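Local coordinates for protein CCR4-not transcription complex subunit 1 (Chaetomium thermophilum var. thermophilum DSM 1495, PDB 6H3Z) that probably acts as a scaffold subunit of the CCR4-NOT mRNA deadenylase and transcription-regulating complex, this chain being one MIF4G-like, helical-repeat domain of that subunit, at residues I32-L36 and Y84-I89; Q38-A43 and V60-I64; L93-E98 and L136-L142; L110-R114 and G148-L152. The contacts are given in a common frame with arbitrary orientation. Numbering follows the deposited sequence.

The four contacts illustrate how chemistry varies with place in an all-helical repeat domain. Contacts 1 and 2 share helix 22-45, which runs nearly parallel to helix 80-93 and antiparallel to helix 59-75; their centres lie about 15 and about 18 Å from the centre of the chain. Contact 2 is chiefly aliphatic, whereas contact 1 adds a tyrosine and two amide side chains at its margin. The centres of contacts 3 and 4 lie about 6 and about 9 Å from the chain's centre: contact 3 joins two helix-end loops, contact 4 a helix to a loop through an Arg-centred ion network. Leu86 and Ile89 (contact 1) pack on Leu110 (contact 4). All four are partly buried.

Contact 1 (I32-L36 and Y84-I89); sequences INKYL and YALQQI
Helices 22-45 and 80-93, separated in the chain by helix 59-75, lie near-parallel and meet through residues 32-36 and 84-89. Both segments are regular alpha helix; their axes approach to 10.6 Å and run in nearly the same direction, at a signed crossing angle of -33°. CA atoms pair as Ile32 with Ala85 (6.4 Å), Asn33 with Gln88 (7.7 Å) and Leu36 with Ile89 (7.7 Å). Ile32 takes the mt rotamer, which carries CD1 to 3.9 Å from CD2 at the edge of the Tyr84 ring, while its CG2 lies 4.0 Å from CB of Ala85; the small alanine permits the close backbone approach here. One turn on, Leu36, also mt, sends CD1 to 3.6 Å from CB of Gln88, whose chi1 and chi2 are both m, and CD2 to 3.9 Å from CG1 of Ile89, whose chi1 is m. Tyr84, with chi1 t, extends across the gap and directs its ring toward Asn33 (chi1 m). The result is an aliphatic seam with a polar margin. Helix 59-75 adjoins the seam, its Leu70 and Ile71 touching Ile32 and Ala85, respectively. Such near-parallel packing of every second helix is characteristic of the alpha-solenoid fold of MIF4G-like domains.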
loop_
_atom_site.group_PDB
_atom_site.type_symbol
_atom_site.label_atom_id
_atom_site.label_comp_id
_atom_site.label_asym_id
_atom_site.label_seq_id
_atom_site.Cartn_x
_atom_site.Cartn_y
_atom_site.Cartn_z
ATOM N N ILE A 32 -1.199 -9.113 19.112
ATOM C CA ILE A 32 -1.396 -8.616 17.740
ATOM C C ILE A 32 -0.136 -7.824 17.382
ATOM O O ILE A 32 0.505 -8.116 16.376
ATOM C CB ILE A 32 -2.693 -7.756 17.565
ATOM C CG1 ILE A 32 -3.960 -8.646 17.518
ATOM C CG2 ILE A 32 -2.607 -6.876 16.304
ATOM C CD1 ILE A 32 -5.334 -7.911 17.753
ATOM N N ASN A 33 0.265 -6.887 18.257
ATOM C CA ASN A 33 1.463 -6.088 18.046
ATOM C C ASN A 33 2.724 -6.913 17.999
ATOM O O ASN A 33 3.531 -6.679 17.099
ATOM C CB ASN A 33 1.586 -4.969 19.036
ATOM C CG ASN A 33 0.431 -4.023 19.020
ATOM O OD1 ASN A 33 -0.296 -3.966 20.000
ATOM N ND2 ASN A 33 0.227 -3.278 17.912
ATOM N N LYS A 34 2.886 -7.917 18.906
ATOM C CA LYS A 34 4.075 -8.778 18.861
ATOM C C LYS A 34 4.148 -9.569 17.555
ATOM O O LYS A 34 5.245 -9.728 17.030
ATOM C CB LYS A 34 4.246 -9.677 20.088
ATOM C CG LYS A 34 5.700 -9.649 20.574
ATOM C CD LYS A 34 6.135 -10.950 21.211
ATOM C CE LYS A 34 7.634 -11.127 21.167
ATOM N NZ LYS A 34 8.047 -12.474 21.658
ATOM N N TYR A 35 2.992 -9.981 16.988
ATOM C CA TYR A 35 2.976 -10.659 15.703
ATOM C C TYR A 35 3.441 -9.723 14.594
ATOM O O TYR A 35 4.220 -10.148 13.743
ATOM C CB TYR A 35 1.590 -11.236 15.402
ATOM C CG TYR A 35 1.277 -12.490 16.183
ATOM C CD1 TYR A 35 2.239 -13.485 16.357
ATOM C CD2 TYR A 35 -0.003 -12.718 16.688
ATOM C CE1 TYR A 35 1.948 -14.654 17.056
ATOM C CE2 TYR A 35 -0.304 -13.884 17.395
ATOM C CZ TYR A 35 0.675 -14.850 17.575
ATOM O OH TYR A 35 0.381 -16.012 18.259
ATOM N N LEU A 36 3.015 -8.435 14.632
ATOM C CA LEU A 36 3.414 -7.437 13.633
ATOM C C LEU A 36 4.889 -7.063 13.788
ATOM O O LEU A 36 5.566 -6.866 12.778
ATOM C CB LEU A 36 2.499 -6.196 13.641
ATOM C CG LEU A 36 1.030 -6.434 13.296
ATOM C CD1 LEU A 36 0.296 -5.145 13.158
ATOM C CD2 LEU A 36 0.880 -7.207 12.002
ATOM N N TYR A 84 -8.836 -3.416 15.294
ATOM C CA TYR A 84 -7.546 -2.972 15.832
ATOM C C TYR A 84 -6.375 -3.437 14.976
ATOM O O TYR A 84 -5.484 -2.626 14.681
ATOM C CB TYR A 84 -7.354 -3.459 17.285
ATOM C CG TYR A 84 -6.005 -3.097 17.868
ATOM C CD1 TYR A 84 -5.728 -1.797 18.281
ATOM C CD2 TYR A 84 -5.005 -4.059 18.018
ATOM C CE1 TYR A 84 -4.485 -1.454 18.802
ATOM C CE2 TYR A 84 -3.759 -3.730 18.549
ATOM C CZ TYR A 84 -3.502 -2.421 18.930
ATOM O OH TYR A 84 -2.277 -2.060 19.430
ATOM N N ALA A 85 -6.358 -4.755 14.625
ATOM C CA ALA A 85 -5.313 -5.380 13.813
ATOM C C ALA A 85 -5.189 -4.657 12.472
ATOM O O ALA A 85 -4.074 -4.333 12.067
ATOM C CB ALA A 85 -5.618 -6.850 13.606
ATOM N N LEU A 86 -6.344 -4.324 11.842
ATOM C CA LEU A 86 -6.416 -3.588 10.580
ATOM C C LEU A 86 -5.877 -2.156 10.742
ATOM O O LEU A 86 -5.161 -1.681 9.856
ATOM C CB LEU A 86 -7.840 -3.576 10.000
ATOM C CG LEU A 86 -8.395 -4.910 9.528
ATOM C CD1 LEU A 86 -9.871 -4.890 9.513
ATOM C CD2 LEU A 86 -7.899 -5.279 8.170
ATOM N N GLN A 87 -6.163 -1.491 11.879
ATOM C CA GLN A 87 -5.630 -0.146 12.140
ATOM C C GLN A 87 -4.100 -0.183 12.180
ATOM O O GLN A 87 -3.450 0.632 11.530
ATOM C CB GLN A 87 -6.170 0.423 13.457
ATOM C CG GLN A 87 -7.567 0.998 13.349
ATOM C CD GLN A 87 -8.165 1.309 14.699
ATOM O OE1 GLN A 87 -7.542 1.128 15.761
ATOM N NE2 GLN A 87 -9.401 1.790 14.685
ATOM N N GLN A 88 -3.538 -1.174 12.903
ATOM C CA GLN A 88 -2.099 -1.358 13.058
ATOM C C GLN A 88 -1.401 -1.663 11.742
ATOM O O GLN A 88 -0.406 -1.007 11.437
ATOM C CB GLN A 88 -1.792 -2.423 14.120
ATOM C CG GLN A 88 -2.399 -2.167 15.494
ATOM C CD GLN A 88 -2.110 -0.796 16.051
ATOM O OE1 GLN A 88 -2.935 0.135 15.961
ATOM N NE2 GLN A 88 -0.963 -0.659 16.669
ATOM N N ILE A 89 -1.937 -2.615 10.947
ATOM C CA ILE A 89 -1.393 -3.004 9.636
ATOM C C ILE A 89 -1.366 -1.795 8.699
ATOM O O ILE A 89 -0.334 -1.517 8.080
ATOM C CB ILE A 89 -2.132 -4.247 9.024
ATOM C CG1 ILE A 89 -1.889 -5.496 9.903
ATOM C CG2 ILE A 89 -1.686 -4.518 7.566
ATOM C CD1 ILE A 89 -3.010 -6.457 9.962
#

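Contact 2 (Q38-A43 and V60-I64); sequences QLTAAA and VLDII. With NA (sodium ion), chain C.
An antiparallel helix pair of the alpha-solenoid, the helical hairpin of a HEAT-like repeat, is formed where residues 38-43 near the end of helix 22-45 meet residues 60-64 at the start of helix 59-75. Both segments are alpha-helical; their axes pass 9.4 Å apart at a signed angle of -164°, with the CA atoms of Ala42 and Val60 5.6 Å apart. Ile63, in the mt rotamer, has the largest buried area of the contact (85 Å²): its CD1 lies 3.5 Å from both Ala42 CB and Gln38 O, and its CG2 4.2 Å from Leu39 CB. Val60, chi1 t, places CG2 3.8 Å from Ala42 CB and 3.5 Å from Ala42 O, and CG1 3.8 Å from Leu39 CD1. Leu39, a tp rotamer, reaches on to Ile64, with its CD1 4.2 Å from CG1 of mt Ile64. Alanines at 42 and 43 leave room for these branched side chains, and no hydrogen bond crosses between the segments. At the end of the segment the carbonyl O of Ala43 binds a sodium ion at 3.0 Å, together with the carbonyl O of Ala46. Helix 100-116 packs against the pair, with Leu102 on Ala43, Ser105 on Val60 and Val109 on Ile64.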
loop_
_atom_site.group_PDB
_atom_site.type_symbol
_atom_site.label_atom_id
_atom_site.label_comp_id
_atom_site.label_asym_id
_atom_site.label_seq_id
_atom_site.Cartn_x
_atom_site.Cartn_y
_atom_site.Cartn_z
ATOM N N GLN A 38 7.161 -9.199 14.995
ATOM C CA GLN A 38 7.780 -10.446 14.530
ATOM C C GLN A 38 7.803 -10.550 13.025
ATOM O O GLN A 38 8.772 -11.066 12.472
ATOM C CB GLN A 38 7.023 -11.657 15.084
ATOM C CG GLN A 38 7.470 -12.101 16.465
ATOM C CD GLN A 38 6.450 -13.005 17.109
ATOM O OE1 GLN A 38 6.043 -14.037 16.562
ATOM N NE2 GLN A 38 6.021 -12.641 18.300
ATOM N N LEU A 39 6.711 -10.111 12.364
ATOM C CA LEU A 39 6.566 -10.150 10.909
ATOM C C LEU A 39 7.560 -9.193 10.284
ATOM O O LEU A 39 8.251 -9.558 9.338
ATOM C CB LEU A 39 5.122 -9.791 10.494
ATOM C CG LEU A 39 4.779 -9.813 9.003
ATOM C CD1 LEU A 39 5.194 -11.115 8.355
ATOM C CD2 LEU A 39 3.290 -9.599 8.798
ATOM N N THR A 40 7.648 -7.974 10.847
ATOM C CA THR A 40 8.556 -6.915 10.423
ATOM C C THR A 40 9.984 -7.452 10.400
ATOM O O THR A 40 10.695 -7.268 9.414
ATOM C CB THR A 40 8.341 -5.717 11.338
ATOM O OG1 THR A 40 7.016 -5.251 11.109
ATOM C CG2 THR A 40 9.317 -4.595 11.087
ATOM N N ALA A 41 10.360 -8.179 11.461
ATOM C CA ALA A 41 11.666 -8.791 11.629
ATOM C C ALA A 41 11.902 -9.923 10.615
ATOM O O ALA A 41 12.881 -9.877 9.856
ATOM C CB ALA A 41 11.788 -9.312 13.048
ATOM N N ALA A 42 10.977 -10.913 10.598
ATOM C CA ALA A 42 11.015 -12.108 9.760
ATOM C C ALA A 42 11.036 -11.833 8.264
ATOM O O ALA A 42 11.746 -12.524 7.540
ATOM C CB ALA A 42 9.854 -13.025 10.101
ATOM N N ALA A 43 10.231 -10.863 7.798
ATOM C CA ALA A 43 10.141 -10.491 6.389
ATOM C C ALA A 43 11.399 -9.765 5.963
ATOM O O ALA A 43 11.839 -9.921 4.823
ATOM C CB ALA A 43 8.924 -9.605 6.152
ATOM N N VAL A 60 7.897 -16.498 8.267
ATOM C CA VAL A 60 6.974 -15.437 7.838
ATOM C C VAL A 60 5.550 -16.000 7.777
ATOM O O VAL A 60 4.630 -15.383 8.315
ATOM C CB VAL A 60 7.412 -14.774 6.502
ATOM C CG1 VAL A 60 6.325 -13.858 5.944
ATOM C CG2 VAL A 60 8.719 -14.009 6.663
ATOM N N LEU A 61 5.389 -17.196 7.178
ATOM C CA LEU A 61 4.098 -17.872 7.078
ATOM C C LEU A 61 3.580 -18.321 8.431
ATOM O O LEU A 61 2.373 -18.276 8.645
ATOM C CB LEU A 61 4.142 -19.074 6.128
ATOM C CG LEU A 61 4.228 -18.800 4.642
ATOM C CD1 LEU A 61 3.165 -17.824 4.122
ATOM C CD2 LEU A 61 5.572 -18.631 4.156
ATOM N N ASP A 62 4.480 -18.729 9.349
ATOM C CA ASP A 62 4.101 -19.196 10.676
ATOM C C ASP A 62 3.605 -18.056 11.566
ATOM O O ASP A 62 2.735 -18.300 12.398
ATOM C CB ASP A 62 5.223 -20.031 11.334
ATOM C CG ASP A 62 5.593 -21.335 10.598
ATOM O OD1 ASP A 62 4.706 -21.912 9.894
ATOM O OD2 ASP A 62 6.758 -21.786 10.735
ATOM N N ILE A 63 4.098 -16.809 11.357
ATOM C CA ILE A 63 3.649 -15.627 12.105
ATOM C C ILE A 63 2.277 -15.222 11.557
ATOM O O ILE A 63 1.347 -14.952 12.323
ATOM C CB ILE A 63 4.679 -14.463 12.031
ATOM C CG1 ILE A 63 6.024 -14.859 12.645
ATOM C CG2 ILE A 63 4.129 -13.191 12.708
ATOM C CD1 ILE A 63 7.156 -14.095 12.121
ATOM N N ILE A 64 2.164 -15.199 10.220
ATOM C CA ILE A 64 0.930 -14.903 9.501
ATOM C C ILE A 64 -0.171 -15.894 9.950
ATOM O O ILE A 64 -1.253 -15.447 10.318
ATOM C CB ILE A 64 1.184 -14.870 7.963
ATOM C CG1 ILE A 64 1.937 -13.583 7.581
ATOM C CG2 ILE A 64 -0.115 -14.967 7.177
ATOM C CD1 ILE A 64 2.495 -13.536 6.204
HETATM NA NA NA C . 13.396 -9.986 2.312
#

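Contact 3 (L93-E98 and L136-L142); sequences LFRQPE and LFLSLSL
The loop that follows helix 80-93 meets the loop leading into helix 140-146, with CA atoms nearest at Phe94 and Leu136 (6.1 Å), Gln96 and Leu142 (6.6 Å), and Glu98 and Ser141 (6.2 Å). Leu93, mt, opens a type I turn to Gln96, whose N bonds to Leu93 O at 2.9 Å; Leu93 CD2 lies 4.0 Å from CD1 of Leu142, a tp rotamer. Phe94 (chi1 m) sets CE1 4.0 Å from CZ of Phe137 (chi1 m), ring planes at 82° and centroids 6.0 Å apart, while Phe94 O lies 3.9 Å from Leu136 CD2. Gln96 has positive phi (58/52); its mt side chain lies along the facing chain, CD 3.1 Å and NE2 3.3 Å from Leu136 O without a hydrogen bond, and OE1 3.7 Å from Ser139 CB. Pro97 carries the chain on to Glu98, whose CA is 4.2 Å from Ser141 OG. The opposing backbone makes an inverse gamma turn centred on Leu138; Ser139 takes the N-cap position of helix 140-146, with a weak hydrogen bond from Ser141 OG to Ser139 OG (3.4 Å). Leu103 of helix 100-116 meets Pro97, Ser141 and Leu142, Phe129 meets the Phe94 ring, and Ile157 of helix 154-166 meets Phe137.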
loop_
_atom_site.group_PDB
_atom_site.type_symbol
_atom_site.label_atom_id
_atom_site.label_comp_id
_atom_site.label_asym_id
_atom_site.label_seq_id
_atom_site.Cartn_x
_atom_site.Cartn_y
_atom_site.Cartn_z
ATOM N N LEU A 93 1.781 0.239 6.948
ATOM C CA LEU A 93 1.874 0.451 5.503
ATOM C C LEU A 93 2.145 1.906 5.192
ATOM O O LEU A 93 2.977 2.189 4.336
ATOM C CB LEU A 93 0.612 -0.061 4.775
ATOM C CG LEU A 93 0.461 -1.596 4.687
ATOM C CD1 LEU A 93 -0.941 -1.987 4.310
ATOM C CD2 LEU A 93 1.445 -2.202 3.704
ATOM N N PHE A 94 1.522 2.825 5.976
ATOM C CA PHE A 94 1.680 4.282 5.874
ATOM C C PHE A 94 3.067 4.727 6.300
ATOM O O PHE A 94 3.496 5.825 5.948
ATOM C CB PHE A 94 0.575 5.042 6.632
ATOM C CG PHE A 94 -0.851 4.708 6.237
ATOM C CD1 PHE A 94 -1.172 4.382 4.914
ATOM C CD2 PHE A 94 -1.884 4.759 7.176
ATOM C CE1 PHE A 94 -2.483 4.079 4.552
ATOM C CE2 PHE A 94 -3.196 4.451 6.809
ATOM C CZ PHE A 94 -3.479 4.103 5.502
ATOM N N ARG A 95 3.813 3.846 6.997
ATOM C CA ARG A 95 5.199 4.135 7.354
ATOM C C ARG A 95 6.091 4.040 6.110
ATOM O O ARG A 95 7.265 4.426 6.163
ATOM C CB ARG A 95 5.713 3.191 8.446
ATOM C CG ARG A 95 5.232 3.504 9.869
ATOM C CD ARG A 95 5.439 4.959 10.343
ATOM N NE ARG A 95 6.721 5.550 9.949
ATOM C CZ ARG A 95 7.855 5.420 10.627
ATOM N NH1 ARG A 95 7.891 4.714 11.756
ATOM N NH2 ARG A 95 8.961 6.003 10.192
ATOM N N GLN A 96 5.484 3.580 4.979
ATOM C CA GLN A 96 6.046 3.372 3.653
ATOM C C GLN A 96 7.226 2.413 3.658
ATOM O O GLN A 96 8.271 2.755 3.088
ATOM C CB GLN A 96 6.408 4.697 2.972
ATOM C CG GLN A 96 5.258 5.390 2.302
ATOM C CD GLN A 96 5.627 6.823 2.031
ATOM O OE1 GLN A 96 6.243 7.150 1.017
ATOM N NE2 GLN A 96 5.259 7.717 2.946
ATOM N N PRO A 97 7.122 1.190 4.245
ATOM C CA PRO A 97 8.262 0.272 4.143
ATOM C C PRO A 97 8.601 -0.025 2.661
ATOM O O PRO A 97 7.755 0.124 1.754
ATOM C CB PRO A 97 7.812 -0.953 4.945
ATOM C CG PRO A 97 6.353 -0.863 5.025
ATOM C CD PRO A 97 5.987 0.567 4.963
ATOM N N GLU A 98 9.873 -0.356 2.409
ATOM C CA GLU A 98 10.377 -0.612 1.060
ATOM C C GLU A 98 10.602 -2.098 0.772
ATOM O O GLU A 98 10.805 -2.474 -0.384
ATOM C CB GLU A 98 11.634 0.223 0.788
ATOM C CG GLU A 98 11.349 1.716 0.686
ATOM C CD GLU A 98 12.554 2.626 0.528
ATOM O OE1 GLU A 98 13.639 2.304 1.071
ATOM O OE2 GLU A 98 12.401 3.674 -0.142
ATOM N N LEU A 136 1.336 10.056 1.108
ATOM C CA LEU A 136 1.672 8.835 1.837
ATOM C C LEU A 136 1.848 7.657 0.908
ATOM O O LEU A 136 2.602 6.744 1.206
ATOM C CB LEU A 136 0.594 8.500 2.863
ATOM C CG LEU A 136 0.551 9.379 4.100
ATOM C CD1 LEU A 136 -0.719 9.137 4.867
ATOM C CD2 LEU A 136 1.769 9.147 5.001
ATOM N N PHE A 137 1.148 7.682 -0.227
ATOM C CA PHE A 137 1.160 6.616 -1.225
ATOM C C PHE A 137 2.220 6.823 -2.264
ATOM O O PHE A 137 2.417 5.931 -3.087
ATOM C CB PHE A 137 -0.221 6.474 -1.877
ATOM C CG PHE A 137 -1.305 6.239 -0.867
ATOM C CD1 PHE A 137 -1.561 4.963 -0.389
ATOM C CD2 PHE A 137 -2.032 7.300 -0.348
ATOM C CE1 PHE A 137 -2.546 4.744 0.566
ATOM C CE2 PHE A 137 -3.009 7.088 0.618
ATOM C CZ PHE A 137 -3.265 5.808 1.066
ATOM N N LEU A 138 2.942 7.960 -2.197
ATOM C CA LEU A 138 3.987 8.288 -3.155
ATOM C C LEU A 138 5.262 7.481 -2.924
ATOM O O LEU A 138 6.330 8.044 -2.678
ATOM C CB LEU A 138 4.253 9.801 -3.236
ATOM C CG LEU A 138 3.106 10.704 -3.755
ATOM C CD1 LEU A 138 3.647 12.003 -4.221
ATOM C CD2 LEU A 138 2.323 10.062 -4.903
ATOM N N SER A 139 5.118 6.138 -3.056
ATOM C CA SER A 139 6.087 5.051 -2.942
ATOM C C SER A 139 5.618 3.984 -3.936
ATOM O O SER A 139 4.562 3.385 -3.742
ATOM C CB SER A 139 6.103 4.488 -1.515
ATOM O OG SER A 139 6.902 3.322 -1.357
ATOM N N LEU A 140 6.372 3.791 -5.023
ATOM C CA LEU A 140 6.046 2.817 -6.067
ATOM C C LEU A 140 5.879 1.395 -5.525
ATOM O O LEU A 140 4.955 0.705 -5.943
ATOM C CB LEU A 140 7.083 2.834 -7.208
ATOM C CG LEU A 140 7.156 4.103 -8.071
ATOM C CD1 LEU A 140 8.427 4.137 -8.841
ATOM C CD2 LEU A 140 5.973 4.228 -9.022
ATOM N N SER A 141 6.755 0.970 -4.586
ATOM C CA SER A 141 6.686 -0.360 -3.969
ATOM C C SER A 141 5.384 -0.558 -3.154
ATOM O O SER A 141 4.840 -1.671 -3.154
ATOM C CB SER A 141 7.944 -0.674 -3.158
ATOM O OG SER A 141 8.465 0.475 -2.514
ATOM N N LEU A 142 4.866 0.533 -2.515
ATOM C CA LEU A 142 3.613 0.534 -1.747
ATOM C C LEU A 142 2.432 0.431 -2.710
ATOM O O LEU A 142 1.537 -0.386 -2.473
ATOM C CB LEU A 142 3.479 1.778 -0.831
ATOM C CG LEU A 142 2.198 1.884 0.030
ATOM C CD1 LEU A 142 2.037 0.688 0.964
ATOM C CD2 LEU A 142 2.157 3.180 0.819
#

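Contact 4 (L110-R114 and G148-L152); sequences LETIR and GTDLL
A buried arginine is generally well supplied with acceptors, and Arg114 shows how this can tie a helix to a loop of a helical-repeat fold. Its NH1 forms salt bridges both within its own helix, to Glu111 OE2 at 2.8 Å, and across the contact, to Asp150 OD1 at 2.9 Å; NH2 adds weak bonds to Asp150 OD1 (3.0 Å) and OD2 (3.2 Å). The three residues make one salt-bridge network, in which Asp150 lies at the guanidinium edge. Arg114 reaches it with chi1 m, chi2 t and chi3 p, Glu111 with chi1 and chi2 both m, and Asp150 with chi1 p. NH2 also bonds to Ser122 O, linking in helix 118-129. Residues 110-114 are alpha helix; 148-152 form an irregular connection between helices 140-146 and 154-166, entered at Gly148 (96/1), where a side chain would clash with the preceding carbonyl. Thr149 follows, extended at -121/174, its CA 7.9 Å from that of Glu111; its OG1 bonds to Leu146 O and accepts a weak hydrogen bond from Leu151 N (3.4 Å). Beside the charged groups, Thr149 CG2 touches Glu111 CD at 3.6 Å. Leu151, an mt rotamer, completes the packing: CD1 lies 3.6 Å from Leu110 CD2, and CD2 sits over one face of the guanidinium, 3.4 Å from Arg114 NH1.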
loop_
_atom_site.group_PDB
_atom_site.type_symbol
_atom_site.label_atom_id
_atom_site.label_comp_id
_atom_site.label_asym_id
_atom_site.label_seq_id
_atom_site.Cartn_x
_atom_site.Cartn_y
_atom_site.Cartn_z
ATOM N N LEU A 110 -3.893 -7.969 5.794
ATOM C CA LEU A 110 -4.944 -6.947 5.784
ATOM C C LEU A 110 -6.157 -7.438 5.016
ATOM O O LEU A 110 -7.254 -7.443 5.563
ATOM C CB LEU A 110 -4.423 -5.626 5.194
ATOM C CG LEU A 110 -5.375 -4.437 5.237
ATOM C CD1 LEU A 110 -5.114 -3.567 6.451
ATOM C CD2 LEU A 110 -5.189 -3.586 4.033
ATOM N N GLU A 111 -5.953 -7.908 3.787
ATOM C CA GLU A 111 -7.030 -8.408 2.937
ATOM C C GLU A 111 -7.790 -9.624 3.525
ATOM O O GLU A 111 -8.992 -9.755 3.291
ATOM C CB GLU A 111 -6.519 -8.700 1.521
ATOM C CG GLU A 111 -6.221 -7.461 0.694
ATOM C CD GLU A 111 -7.356 -6.462 0.568
ATOM O OE1 GLU A 111 -8.322 -6.718 -0.191
ATOM O OE2 GLU A 111 -7.271 -5.413 1.246
ATOM N N THR A 112 -7.098 -10.473 4.301
ATOM C CA THR A 112 -7.649 -11.646 4.968
ATOM C C THR A 112 -8.552 -11.218 6.132
ATOM O O THR A 112 -9.681 -11.700 6.237
ATOM C CB THR A 112 -6.493 -12.546 5.448
ATOM O OG1 THR A 112 -5.659 -12.857 4.333
ATOM C CG2 THR A 112 -6.966 -13.837 6.125
ATOM N N ILE A 113 -8.048 -10.320 6.997
ATOM C CA ILE A 113 -8.769 -9.802 8.163
ATOM C C ILE A 113 -10.002 -8.987 7.702
ATOM O O ILE A 113 -11.047 -9.079 8.344
ATOM C CB ILE A 113 -7.819 -9.059 9.154
ATOM C CG1 ILE A 113 -6.757 -10.046 9.694
ATOM C CG2 ILE A 113 -8.582 -8.438 10.320
ATOM C CD1 ILE A 113 -5.614 -9.447 10.455
ATOM N N ARG A 114 -9.918 -8.283 6.548
ATOM C CA ARG A 114 -11.053 -7.543 5.994
ATOM C C ARG A 114 -12.172 -8.525 5.606
ATOM O O ARG A 114 -13.353 -8.227 5.796
ATOM C CB ARG A 114 -10.621 -6.773 4.757
ATOM C CG ARG A 114 -9.801 -5.548 5.031
ATOM C CD ARG A 114 -9.419 -4.926 3.713
ATOM N NE ARG A 114 -10.504 -4.097 3.189
ATOM C CZ ARG A 114 -10.493 -3.505 2.006
ATOM N NH1 ARG A 114 -9.470 -3.675 1.182
ATOM N NH2 ARG A 114 -11.515 -2.748 1.629
ATOM N N GLY A 148 -4.615 -4.335 -6.949
ATOM C CA GLY A 148 -5.327 -5.576 -6.663
ATOM C C GLY A 148 -6.196 -5.501 -5.416
ATOM O O GLY A 148 -6.822 -6.498 -5.045
ATOM N N THR A 149 -6.223 -4.319 -4.747
ATOM C CA THR A 149 -7.104 -3.987 -3.618
ATOM C C THR A 149 -7.931 -2.754 -4.062
ATOM O O THR A 149 -7.656 -2.183 -5.124
ATOM C CB THR A 149 -6.347 -3.708 -2.313
ATOM O OG1 THR A 149 -5.719 -2.423 -2.374
ATOM C CG2 THR A 149 -5.357 -4.793 -1.934
ATOM N N ASP A 150 -8.911 -2.333 -3.247
ATOM C CA ASP A 150 -9.783 -1.181 -3.518
ATOM C C ASP A 150 -9.337 0.045 -2.745
ATOM O O ASP A 150 -10.051 1.056 -2.696
ATOM C CB ASP A 150 -11.242 -1.527 -3.159
ATOM C CG ASP A 150 -11.495 -2.062 -1.756
ATOM O OD1 ASP A 150 -10.700 -2.925 -1.288
ATOM O OD2 ASP A 150 -12.560 -1.739 -1.183
ATOM N N LEU A 151 -8.137 -0.040 -2.156
ATOM C CA LEU A 151 -7.561 0.964 -1.261
ATOM C C LEU A 151 -6.785 2.084 -1.925
ATOM O O LEU A 151 -6.433 3.016 -1.238
ATOM C CB LEU A 151 -6.690 0.257 -0.216
ATOM C CG LEU A 151 -7.345 -0.946 0.504
ATOM C CD1 LEU A 151 -6.317 -1.801 1.140
ATOM C CD2 LEU A 151 -8.358 -0.505 1.523
ATOM N N LEU A 152 -6.560 2.055 -3.235
ATOM C CA LEU A 152 -5.819 3.138 -3.899
ATOM C C LEU A 152 -6.764 4.227 -4.423
ATOM O O LEU A 152 -7.722 3.897 -5.130
ATOM C CB LEU A 152 -4.912 2.585 -5.031
ATOM C CG LEU A 152 -3.674 1.791 -4.599
ATOM C CD1 LEU A 152 -3.135 0.953 -5.732
ATOM C CD2 LEU A 152 -2.589 2.702 -4.006
#